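Local coordinates for membrane-bound lytic murein transglycosylase (PDB 2PNW), which probably cleaves the glycosidic bonds between N-acetylmuramic acid and N-acetylglucosamine in peptidoglycan, as a lytic transglycosylase of the MltA family, at residues T308-G313 / I337-G342; R26-A31 / Q77-N82; A33-H38 / S59-A64; E126-D129 / D133-P136. All coordinates share one frame; numbering follows the deposited sequence.

How the contacts relate
Contacts 2 and 3 come first in the chain, and both use helix 28-39. Contact 3 joins it to helix 54-66 and closes a loop of 20 residues. That loop is nested inside the longer one closed by contact 2, where the N-terminal part of helix 28-39 meets helix 72-82. The two contacts touch, for Phe-78 packs against Leu-60 and Ala-64. Contact 4 follows in series. It closes a loop with three residues between its segments, within the MltA-specific insert, its centre about 40 Å from that of contact 1. Contact 1 comes last, in the 3D domain, and ties a loop to strand 334-341. No two contacts cross.

Contact 1: residues T308-G313 / I337-G342; sequences THLDDG and IFTGSG
Leu-310 reaches across to Ile-337 and Thr-339 with its two methyl groups. The contact lies in the 3D domain, whose family relatives have the double-psi beta-barrel fold. It joins the loop between strands 299-304 and 316-324 to strand 334-341. Leu-310 CG lies beside the backbone N (chi1 -49°), which turns the branched end toward that strand. Leu-310 CD1 lies 4.3 Å from Ile-337 CG2. The other branch, Leu-310 CD2, lies 4.3 Å from Thr-339 CG2. Both are loose van der Waals contacts, and all three side chains leave the backbone toward the other segment. Thr-339 has its CG2 in this apolar contact, while its OG1 is hydrogen-bonded to Ala-345 O in helix 343-350. The methyl and hydroxyl branches thus serve different partners. Phe-316 touches both Leu-310 and Ile-337, and Leu-348 of helix 343-350 also packs on Leu-310. The leucine therefore sits among a strand and a helix as well as the facing segment. Further out, the shape of the loop positions Leu-310. Thr-308 to Asp-311 form a type I beta turn, with Leu-310 as its third residue. A salt bridge from Asp-311 OD1 to Arg-318 NH2 ties the end of the turn to strand 316-324. Thr-308 O accepts two backbone bonds, from Asp-311 N at 3.2 Å and from Gly-313 N at 2.9 Å. The two donors approach this oxygen from opposite faces of its carbonyl plane.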
# COMPACT_ATOMS: atom_id res chain seq x y z
N THR A 308 3.52 -11.17 16.88
CA THR A 308 3.01 -12.51 17.15
C THR A 308 1.54 -12.69 16.82
O THR A 308 1.09 -13.82 16.64
CB THR A 308 3.25 -12.90 18.62
OG1 THR A 308 2.62 -11.94 19.49
CG2 THR A 308 4.73 -12.93 18.92
N HIS A 309 0.78 -11.59 16.71
CA HIS A 309 -0.66 -11.70 16.57
C HIS A 309 -1.16 -11.99 15.15
O HIS A 309 -2.37 -12.16 14.95
CB HIS A 309 -1.39 -10.50 17.22
CG HIS A 309 -1.31 -9.23 16.44
ND1 HIS A 309 -0.23 -8.38 16.51
CD2 HIS A 309 -2.20 -8.64 15.60
CE1 HIS A 309 -0.44 -7.33 15.74
NE2 HIS A 309 -1.63 -7.46 15.18
N LEU A 310 -0.24 -12.07 14.19
CA LEU A 310 -0.58 -12.54 12.84
C LEU A 310 -0.24 -14.02 12.64
O LEU A 310 -0.43 -14.57 11.55
CB LEU A 310 0.10 -11.68 11.76
CG LEU A 310 -0.02 -10.16 11.88
CD1 LEU A 310 0.66 -9.46 10.70
CD2 LEU A 310 -1.49 -9.75 11.97
N ASP A 311 0.29 -14.66 13.68
CA ASP A 311 0.70 -16.06 13.58
C ASP A 311 0.25 -16.85 14.81
O ASP A 311 0.93 -17.80 15.23
CB ASP A 311 2.22 -16.18 13.43
CG ASP A 311 2.73 -15.73 12.07
OD1 ASP A 311 2.96 -14.52 11.88
OD2 ASP A 311 2.92 -16.61 11.20
N ASP A 312 -0.88 -16.43 15.39
CA ASP A 312 -1.47 -17.08 16.58
C ASP A 312 -0.42 -17.30 17.69
O ASP A 312 -0.26 -18.42 18.20
CB ASP A 312 -2.17 -18.39 16.17
CG ASP A 312 -2.99 -19.04 17.31
OD1 ASP A 312 -3.33 -18.36 18.31
OD2 ASP A 312 -3.29 -20.25 17.18
N GLY A 313 0.30 -16.23 18.04
CA GLY A 313 1.28 -16.25 19.12
C GLY A 313 2.70 -16.57 18.73
O GLY A 313 3.62 -16.37 19.51
N ILE A 337 2.58 -4.47 5.84
CA ILE A 337 2.06 -5.83 5.63
C ILE A 337 0.56 -5.77 5.36
O ILE A 337 -0.21 -5.21 6.16
CB ILE A 337 2.28 -6.72 6.90
CG1 ILE A 337 3.78 -6.92 7.17
CG2 ILE A 337 1.53 -8.06 6.78
CD1 ILE A 337 4.08 -7.30 8.62
N PHE A 338 0.13 -6.34 4.23
CA PHE A 338 -1.28 -6.42 3.90
C PHE A 338 -1.96 -7.55 4.68
O PHE A 338 -1.63 -8.72 4.48
CB PHE A 338 -1.50 -6.65 2.39
CG PHE A 338 -2.97 -6.71 2.00
CD1 PHE A 338 -3.78 -5.57 2.14
CD2 PHE A 338 -3.53 -7.88 1.47
CE1 PHE A 338 -5.15 -5.59 1.77
CE2 PHE A 338 -4.90 -7.93 1.10
CZ PHE A 338 -5.72 -6.78 1.26
N THR A 339 -2.90 -7.22 5.56
CA THR A 339 -3.51 -8.26 6.40
C THR A 339 -4.78 -8.87 5.82
O THR A 339 -5.25 -9.91 6.31
CB THR A 339 -3.83 -7.77 7.83
OG1 THR A 339 -4.75 -6.70 7.75
CG2 THR A 339 -2.59 -7.32 8.57
N GLY A 340 -5.35 -8.24 4.79
CA GLY A 340 -6.58 -8.76 4.20
C GLY A 340 -7.67 -7.72 4.13
O GLY A 340 -7.39 -6.51 4.18
N SER A 341 -8.91 -8.18 4.06
CA SER A 341 -10.06 -7.35 3.77
C SER A 341 -11.10 -7.48 4.88
O SER A 341 -11.32 -8.59 5.40
CB SER A 341 -10.67 -7.74 2.41
OG SER A 341 -9.73 -7.63 1.34
N GLY A 342 -11.69 -6.35 5.25
CA GLY A 342 -12.80 -6.31 6.21
C GLY A 342 -12.40 -6.08 7.66
O GLY A 342 -11.27 -5.75 7.98

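Contact 2: residues R26-A31 / Q77-N82; sequences RKLFPA and QFFETN
Phe-29 and Phe-78 meet through different first torsions. In Phe-29, CG lies beside the backbone N (chi1 -73°), and the ring extends toward helix 72-82. In Phe-78, CG is turned to the other side, opposite its own N (chi1 171°), and the ring offers a face. With Phe-79 they form an aromatic cluster between the N-terminal part of helix 28-39 and the C-terminal part of helix 72-82. Phe-29 and Phe-78 make an offset edge-to-face (T-shaped) pair. The ring centroids are 5.2 Å apart and the planes stand at 70°. The far edge of Phe-29 does the touching. Its CE2 lies over the face of Phe-78, displaced toward the rim, and its CZ is 3.6 Å from Phe-78 CD2. The same CZ comes within 3.7 Å of Phe-78 CB, which lies in the plane of the Phe-29 ring. Phe-79 approaches Phe-29 from the opposite direction, and these two rings meet obliquely. Phe-29 CE1 is 3.9 Å from Phe-79 CE2. Leu-28 adds an aliphatic partner, crossing Phe-79 at about a right angle. Leu-319 of strand 316-324 touches both Leu-28 and Phe-79. Ala-64 of helix 54-66 packs on Phe-78, and Val-69 on Phe-29. The cluster thus joins three helices and a strand by apolar packing. Within helix 72-82, Phe-78 CD2 lies over the centre of the Phe-79 ring. From helix 28-39, Leu-28 CD1 comes to 4.2 Å from Phe-79 CZ.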
# COMPACT_ATOMS: atom_id res chain seq x y z
N ARG A 26 3.49 -21.19 -0.84
CA ARG A 26 2.73 -21.64 -2.03
C ARG A 26 1.81 -20.58 -2.64
O ARG A 26 1.63 -20.59 -3.85
CB ARG A 26 1.95 -22.94 -1.76
CG ARG A 26 2.83 -24.17 -1.93
CD ARG A 26 2.06 -25.47 -1.63
NE ARG A 26 1.63 -25.51 -0.23
CZ ARG A 26 0.89 -26.47 0.30
NH1 ARG A 26 0.52 -27.52 -0.43
NH2 ARG A 26 0.53 -26.39 1.57
N LYS A 27 1.25 -19.69 -1.82
CA LYS A 27 0.36 -18.63 -2.36
C LYS A 27 1.10 -17.61 -3.24
O LYS A 27 0.46 -16.83 -3.96
CB LYS A 27 -0.35 -17.89 -1.25
CG LYS A 27 -1.41 -18.70 -0.53
CD LYS A 27 -2.14 -17.85 0.50
CE LYS A 27 -3.14 -18.72 1.26
NZ LYS A 27 -4.00 -17.90 2.15
N LEU A 28 2.42 -17.62 -3.18
CA LEU A 28 3.21 -16.69 -4.01
C LEU A 28 3.24 -17.09 -5.45
O LEU A 28 3.56 -16.28 -6.30
CB LEU A 28 4.64 -16.56 -3.50
CG LEU A 28 4.84 -16.10 -2.05
CD1 LEU A 28 6.28 -15.67 -1.90
CD2 LEU A 28 3.89 -14.97 -1.64
N PHE A 29 2.93 -18.36 -5.76
CA PHE A 29 3.03 -18.83 -7.13
C PHE A 29 1.92 -18.29 -8.04
O PHE A 29 2.22 -17.73 -9.12
CB PHE A 29 3.22 -20.35 -7.16
CG PHE A 29 4.60 -20.75 -6.71
CD1 PHE A 29 4.92 -20.79 -5.35
CD2 PHE A 29 5.59 -21.01 -7.65
CE1 PHE A 29 6.20 -21.12 -4.93
CE2 PHE A 29 6.89 -21.34 -7.23
CZ PHE A 29 7.19 -21.39 -5.87
N PRO A 30 0.64 -18.37 -7.59
CA PRO A 30 -0.35 -17.64 -8.37
C PRO A 30 -0.09 -16.13 -8.44
O PRO A 30 -0.41 -15.52 -9.44
CB PRO A 30 -1.67 -17.88 -7.61
CG PRO A 30 -1.45 -19.14 -6.85
CD PRO A 30 0.02 -19.11 -6.47
N ALA A 31 0.42 -15.53 -7.37
CA ALA A 31 0.69 -14.09 -7.39
C ALA A 31 1.79 -13.79 -8.42
O ALA A 31 1.67 -12.82 -9.18
CB ALA A 31 1.10 -13.59 -6.00
N GLN A 77 12.02 -24.79 -2.17
CA GLN A 77 13.13 -25.24 -3.01
C GLN A 77 13.22 -24.43 -4.29
O GLN A 77 14.32 -24.14 -4.77
CB GLN A 77 13.02 -26.74 -3.35
CG GLN A 77 14.23 -27.27 -4.15
CD GLN A 77 15.53 -27.23 -3.36
OE1 GLN A 77 15.64 -27.82 -2.29
NE2 GLN A 77 16.53 -26.53 -3.90
N PHE A 78 12.07 -24.07 -4.85
CA PHE A 78 12.08 -23.19 -5.99
C PHE A 78 12.95 -21.95 -5.74
O PHE A 78 13.81 -21.59 -6.57
CB PHE A 78 10.66 -22.72 -6.35
CG PHE A 78 10.66 -21.64 -7.39
CD1 PHE A 78 10.88 -21.96 -8.73
CD2 PHE A 78 10.46 -20.30 -7.03
CE1 PHE A 78 10.92 -20.95 -9.72
CE2 PHE A 78 10.51 -19.29 -7.99
CZ PHE A 78 10.74 -19.62 -9.35
N PHE A 79 12.72 -21.28 -4.62
CA PHE A 79 13.45 -20.05 -4.29
C PHE A 79 14.93 -20.31 -4.00
O PHE A 79 15.79 -19.53 -4.43
CB PHE A 79 12.78 -19.27 -3.15
CG PHE A 79 11.45 -18.69 -3.54
CD1 PHE A 79 11.38 -17.55 -4.36
CD2 PHE A 79 10.26 -19.31 -3.16
CE1 PHE A 79 10.14 -17.03 -4.77
CE2 PHE A 79 9.02 -18.80 -3.58
CZ PHE A 79 8.97 -17.67 -4.38
N GLU A 80 15.21 -21.38 -3.27
CA GLU A 80 16.60 -21.78 -2.98
C GLU A 80 17.42 -22.04 -4.23
O GLU A 80 18.59 -21.69 -4.27
CB GLU A 80 16.64 -23.01 -2.06
CG GLU A 80 15.91 -22.75 -0.76
CD GLU A 80 16.21 -23.78 0.31
OE1 GLU A 80 17.36 -24.29 0.34
OE2 GLU A 80 15.29 -24.06 1.13
N THR A 81 16.81 -22.63 -5.26
CA THR A 81 17.45 -22.92 -6.52
C THR A 81 17.63 -21.67 -7.40
O THR A 81 18.66 -21.52 -8.06
CB THR A 81 16.65 -24.00 -7.31
OG1 THR A 81 16.65 -25.21 -6.57
CG2 THR A 81 17.24 -24.27 -8.70
N ASN A 82 16.64 -20.78 -7.37
CA ASN A 82 16.51 -19.75 -8.40
C ASN A 82 16.70 -18.30 -7.94
O ASN A 82 16.64 -17.36 -8.74
CB ASN A 82 15.16 -19.92 -9.12
CG ASN A 82 15.09 -21.21 -9.89
OD1 ASN A 82 15.94 -21.48 -10.76
ND2 ASN A 82 14.10 -22.05 -9.58

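Contact 3: residues A33-H38 / S59-A64; sequences ATILSH and SLLELA
Leu-61 is the first residue of 59-64 to meet the facing helix, where it touches Ile-35 and Leu-36. Its CG stands beside its own backbone N (chi1 -59°), and the extended second torsion (chi2 179°) carries CD1 across to helix 28-39. There Leu-61 CD1 lies 3.7 Å from Ile-35 CG2. The two side chains cross at about a right angle. The same methyl comes within 3.9 Å of Leu-36 N, close against the backbone. Leu-61 also meets the Leu-36 side chain near its root, with CB to CB at 4.0 Å. These two leucines slide past each other in opposite directions. The backbones are closest here as well, 6.1 Å between Leu-36 CA and Leu-61 CA. The arrangement is a helix-helix packing in the helical N-terminal part of the chain. The axes of the short segments pass 9.5 Å apart with a signed crossing angle of -122°. Leu-36 CD2 rests 3.8 Å from Leu-61 O, a contact of methyl with carbonyl oxygen. Glu-62 comes next and is used through its aliphatic part. Its CG lies 3.9 Å from Leu-36 CD2, and the two side chains cross at about a right angle. Beyond CG the chain is extended, and OE2 forms a salt bridge with Arg-40 NH2, just past the end of helix 28-39. Ala-64, one turn on from Leu-61, packs on Met-32 of helix 28-39.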
# COMPACT_ATOMS: atom_id res chain seq x y z
N ALA A 33 2.43 -15.55 -11.07
CA ALA A 33 1.75 -15.67 -12.38
C ALA A 33 0.96 -14.40 -12.78
O ALA A 33 0.93 -14.01 -13.96
CB ALA A 33 0.83 -16.93 -12.39
N THR A 34 0.34 -13.72 -11.81
CA THR A 34 -0.39 -12.50 -12.14
C THR A 34 0.60 -11.39 -12.54
O THR A 34 0.29 -10.59 -13.43
CB THR A 34 -1.34 -11.97 -11.00
OG1 THR A 34 -0.57 -11.60 -9.85
CG2 THR A 34 -2.34 -13.03 -10.59
N ILE A 35 1.74 -11.34 -11.86
CA ILE A 35 2.78 -10.33 -12.19
C ILE A 35 3.31 -10.60 -13.60
O ILE A 35 3.46 -9.66 -14.40
CB ILE A 35 3.94 -10.38 -11.20
CG1 ILE A 35 3.43 -10.04 -9.78
CG2 ILE A 35 5.00 -9.30 -11.56
CD1 ILE A 35 4.45 -10.51 -8.71
N LEU A 36 3.56 -11.87 -13.91
CA LEU A 36 4.10 -12.20 -15.24
C LEU A 36 3.10 -11.84 -16.35
O LEU A 36 3.48 -11.24 -17.36
CB LEU A 36 4.52 -13.68 -15.33
CG LEU A 36 5.22 -14.14 -16.64
CD1 LEU A 36 6.44 -13.27 -17.03
CD2 LEU A 36 5.65 -15.59 -16.51
N SER A 37 1.84 -12.21 -16.16
CA SER A 37 0.77 -11.83 -17.08
C SER A 37 0.71 -10.32 -17.26
O SER A 37 0.58 -9.81 -18.39
CB SER A 37 -0.58 -12.38 -16.58
OG SER A 37 -1.63 -12.08 -17.48
N HIS A 38 0.79 -9.57 -16.16
CA HIS A 38 0.77 -8.12 -16.24
C HIS A 38 1.98 -7.61 -17.06
O HIS A 38 1.82 -6.76 -17.94
CB HIS A 38 0.77 -7.49 -14.85
CG HIS A 38 0.93 -6.00 -14.87
ND1 HIS A 38 -0.08 -5.16 -15.32
CD2 HIS A 38 1.97 -5.21 -14.53
CE1 HIS A 38 0.35 -3.91 -15.26
NE2 HIS A 38 1.59 -3.91 -14.79
N SER A 59 12.83 -13.04 -15.46
CA SER A 59 13.57 -14.29 -15.57
C SER A 59 13.18 -15.26 -14.45
O SER A 59 12.98 -16.44 -14.73
CB SER A 59 15.09 -14.08 -15.67
OG SER A 59 15.61 -13.61 -14.43
N LEU A 60 13.00 -14.75 -13.22
CA LEU A 60 12.51 -15.57 -12.09
C LEU A 60 11.06 -16.02 -12.29
O LEU A 60 10.73 -17.19 -12.05
CB LEU A 60 12.66 -14.82 -10.76
CG LEU A 60 12.23 -15.52 -9.45
CD1 LEU A 60 13.10 -16.76 -9.17
CD2 LEU A 60 12.36 -14.55 -8.31
N LEU A 61 10.21 -15.10 -12.74
CA LEU A 61 8.80 -15.40 -12.93
C LEU A 61 8.60 -16.50 -13.97
O LEU A 61 7.73 -17.35 -13.82
CB LEU A 61 8.03 -14.14 -13.37
CG LEU A 61 8.10 -12.96 -12.39
CD1 LEU A 61 7.30 -11.80 -12.99
CD2 LEU A 61 7.56 -13.35 -11.02
N GLU A 62 9.43 -16.47 -15.02
CA GLU A 62 9.35 -17.48 -16.07
C GLU A 62 9.80 -18.86 -15.60
O GLU A 62 9.22 -19.88 -16.01
CB GLU A 62 10.06 -17.01 -17.34
CG GLU A 62 9.27 -15.87 -18.01
CD GLU A 62 9.77 -15.51 -19.40
OE1 GLU A 62 11.00 -15.40 -19.57
OE2 GLU A 62 8.94 -15.33 -20.31
N LEU A 63 10.79 -18.90 -14.72
CA LEU A 63 11.17 -20.16 -14.08
C LEU A 63 10.02 -20.74 -13.25
O LEU A 63 9.78 -21.96 -13.27
CB LEU A 63 12.39 -19.97 -13.20
CG LEU A 63 13.70 -19.82 -13.97
CD1 LEU A 63 14.79 -19.36 -13.02
CD2 LEU A 63 14.09 -21.12 -14.68
N ALA A 64 9.32 -19.87 -12.52
CA ALA A 64 8.17 -20.31 -11.72
C ALA A 64 7.09 -20.87 -12.64
O ALA A 64 6.49 -21.89 -12.33
CB ALA A 64 7.60 -19.17 -10.84

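Contact 4: residues E126-D129 / D133-P136; sequences ELVD and DNRP
Asn-134 turns back toward Asp-129 and bonds to its carbonyl. From CB the side chain points at 126-129, and CG sits between the backbone N and the carbonyl carbon (chi1 68°). This folded torsion brings the amide close to the end of the strand. CG itself is 3.7 Å from Asp-129 O. At the tip, ND2 donates to Asp-129 O at 2.9 Å, with a nearly straight N-H...O angle of 165°. The donor lies in the carbonyl plane of Asp-129, and the acceptor is close to the amide plane of Asn-134. ND2 also lies 4.1 Å from Val-128 CG2, whose side chain runs past the asparagine in the opposite direction. The other amide atom, OD1, accepts from Asp-131 N inside the loop. The amide is thus held at both ends, which fixes its rotation. Asp-129 sends its carboxylate elsewhere, to a salt bridge with Arg-123. The contact closes a short surface loop within the MltA-specific insert. Strand 127-129 is an outer strand of a three-stranded antiparallel sheet, paired with strand 145-149, while Ile-153 of strand 152-154 touches both Val-128 and Asn-134.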
# COMPACT_ATOMS: atom_id res chain seq x y z
N GLU A 126 -10.14 17.24 -15.01
CA GLU A 126 -9.18 18.34 -14.98
C GLU A 126 -7.97 18.02 -14.11
O GLU A 126 -7.07 18.83 -14.00
CB GLU A 126 -9.83 19.68 -14.56
CG GLU A 126 -10.20 19.80 -13.06
CD GLU A 126 -11.57 19.19 -12.67
OE1 GLU A 126 -12.20 18.45 -13.48
OE2 GLU A 126 -12.01 19.45 -11.52
N LEU A 127 -7.98 16.85 -13.47
CA LEU A 127 -6.86 16.45 -12.62
C LEU A 127 -5.86 15.72 -13.52
O LEU A 127 -5.97 14.50 -13.75
CB LEU A 127 -7.30 15.55 -11.46
CG LEU A 127 -6.18 15.15 -10.46
CD1 LEU A 127 -5.66 16.38 -9.68
CD2 LEU A 127 -6.76 14.12 -9.50
N VAL A 128 -4.90 16.48 -14.02
CA VAL A 128 -3.95 15.95 -15.02
C VAL A 128 -2.64 15.52 -14.38
O VAL A 128 -2.22 16.07 -13.36
CB VAL A 128 -3.69 16.99 -16.14
CG1 VAL A 128 -4.99 17.26 -16.90
CG2 VAL A 128 -3.07 18.33 -15.53
N ASP A 129 -2.03 14.48 -14.96
CA ASP A 129 -0.65 14.13 -14.65
C ASP A 129 0.29 15.25 -15.08
O ASP A 129 0.08 15.93 -16.12
CB ASP A 129 -0.26 12.82 -15.35
CG ASP A 129 -1.23 11.71 -15.05
OD1 ASP A 129 -1.04 10.99 -14.06
OD2 ASP A 129 -2.26 11.63 -15.75
N ASP A 133 6.44 18.22 -20.05
CA ASP A 133 5.65 18.80 -21.14
C ASP A 133 4.66 19.86 -20.65
O ASP A 133 4.35 20.80 -21.39
CB ASP A 133 4.88 17.73 -21.90
CG ASP A 133 5.77 16.66 -22.53
OD1 ASP A 133 7.01 16.89 -22.66
OD2 ASP A 133 5.22 15.57 -22.88
N ASN A 134 4.15 19.72 -19.41
CA ASN A 134 3.08 20.61 -18.98
C ASN A 134 3.34 21.36 -17.65
O ASN A 134 2.54 22.22 -17.27
CB ASN A 134 1.71 19.91 -18.97
CG ASN A 134 1.59 18.82 -17.90
OD1 ASN A 134 2.58 18.45 -17.29
ND2 ASN A 134 0.38 18.30 -17.69
N ARG A 135 4.44 21.05 -16.97
CA ARG A 135 4.73 21.68 -15.66
C ARG A 135 4.94 23.17 -15.85
O ARG A 135 5.85 23.59 -16.58
CB ARG A 135 5.94 21.05 -15.00
CG ARG A 135 6.16 21.53 -13.53
CD ARG A 135 7.43 20.92 -12.95
NE ARG A 135 7.32 19.47 -12.80
CZ ARG A 135 7.96 18.58 -13.56
NH1 ARG A 135 8.74 19.00 -14.55
NH2 ARG A 135 7.79 17.28 -13.34
N PRO A 136 4.10 23.98 -15.19
CA PRO A 136 4.26 25.42 -15.32
C PRO A 136 5.51 25.92 -14.59
O PRO A 136 6.03 25.26 -13.68
CB PRO A 136 2.97 26.00 -14.72
CG PRO A 136 2.30 24.90 -14.00
CD PRO A 136 2.96 23.59 -14.33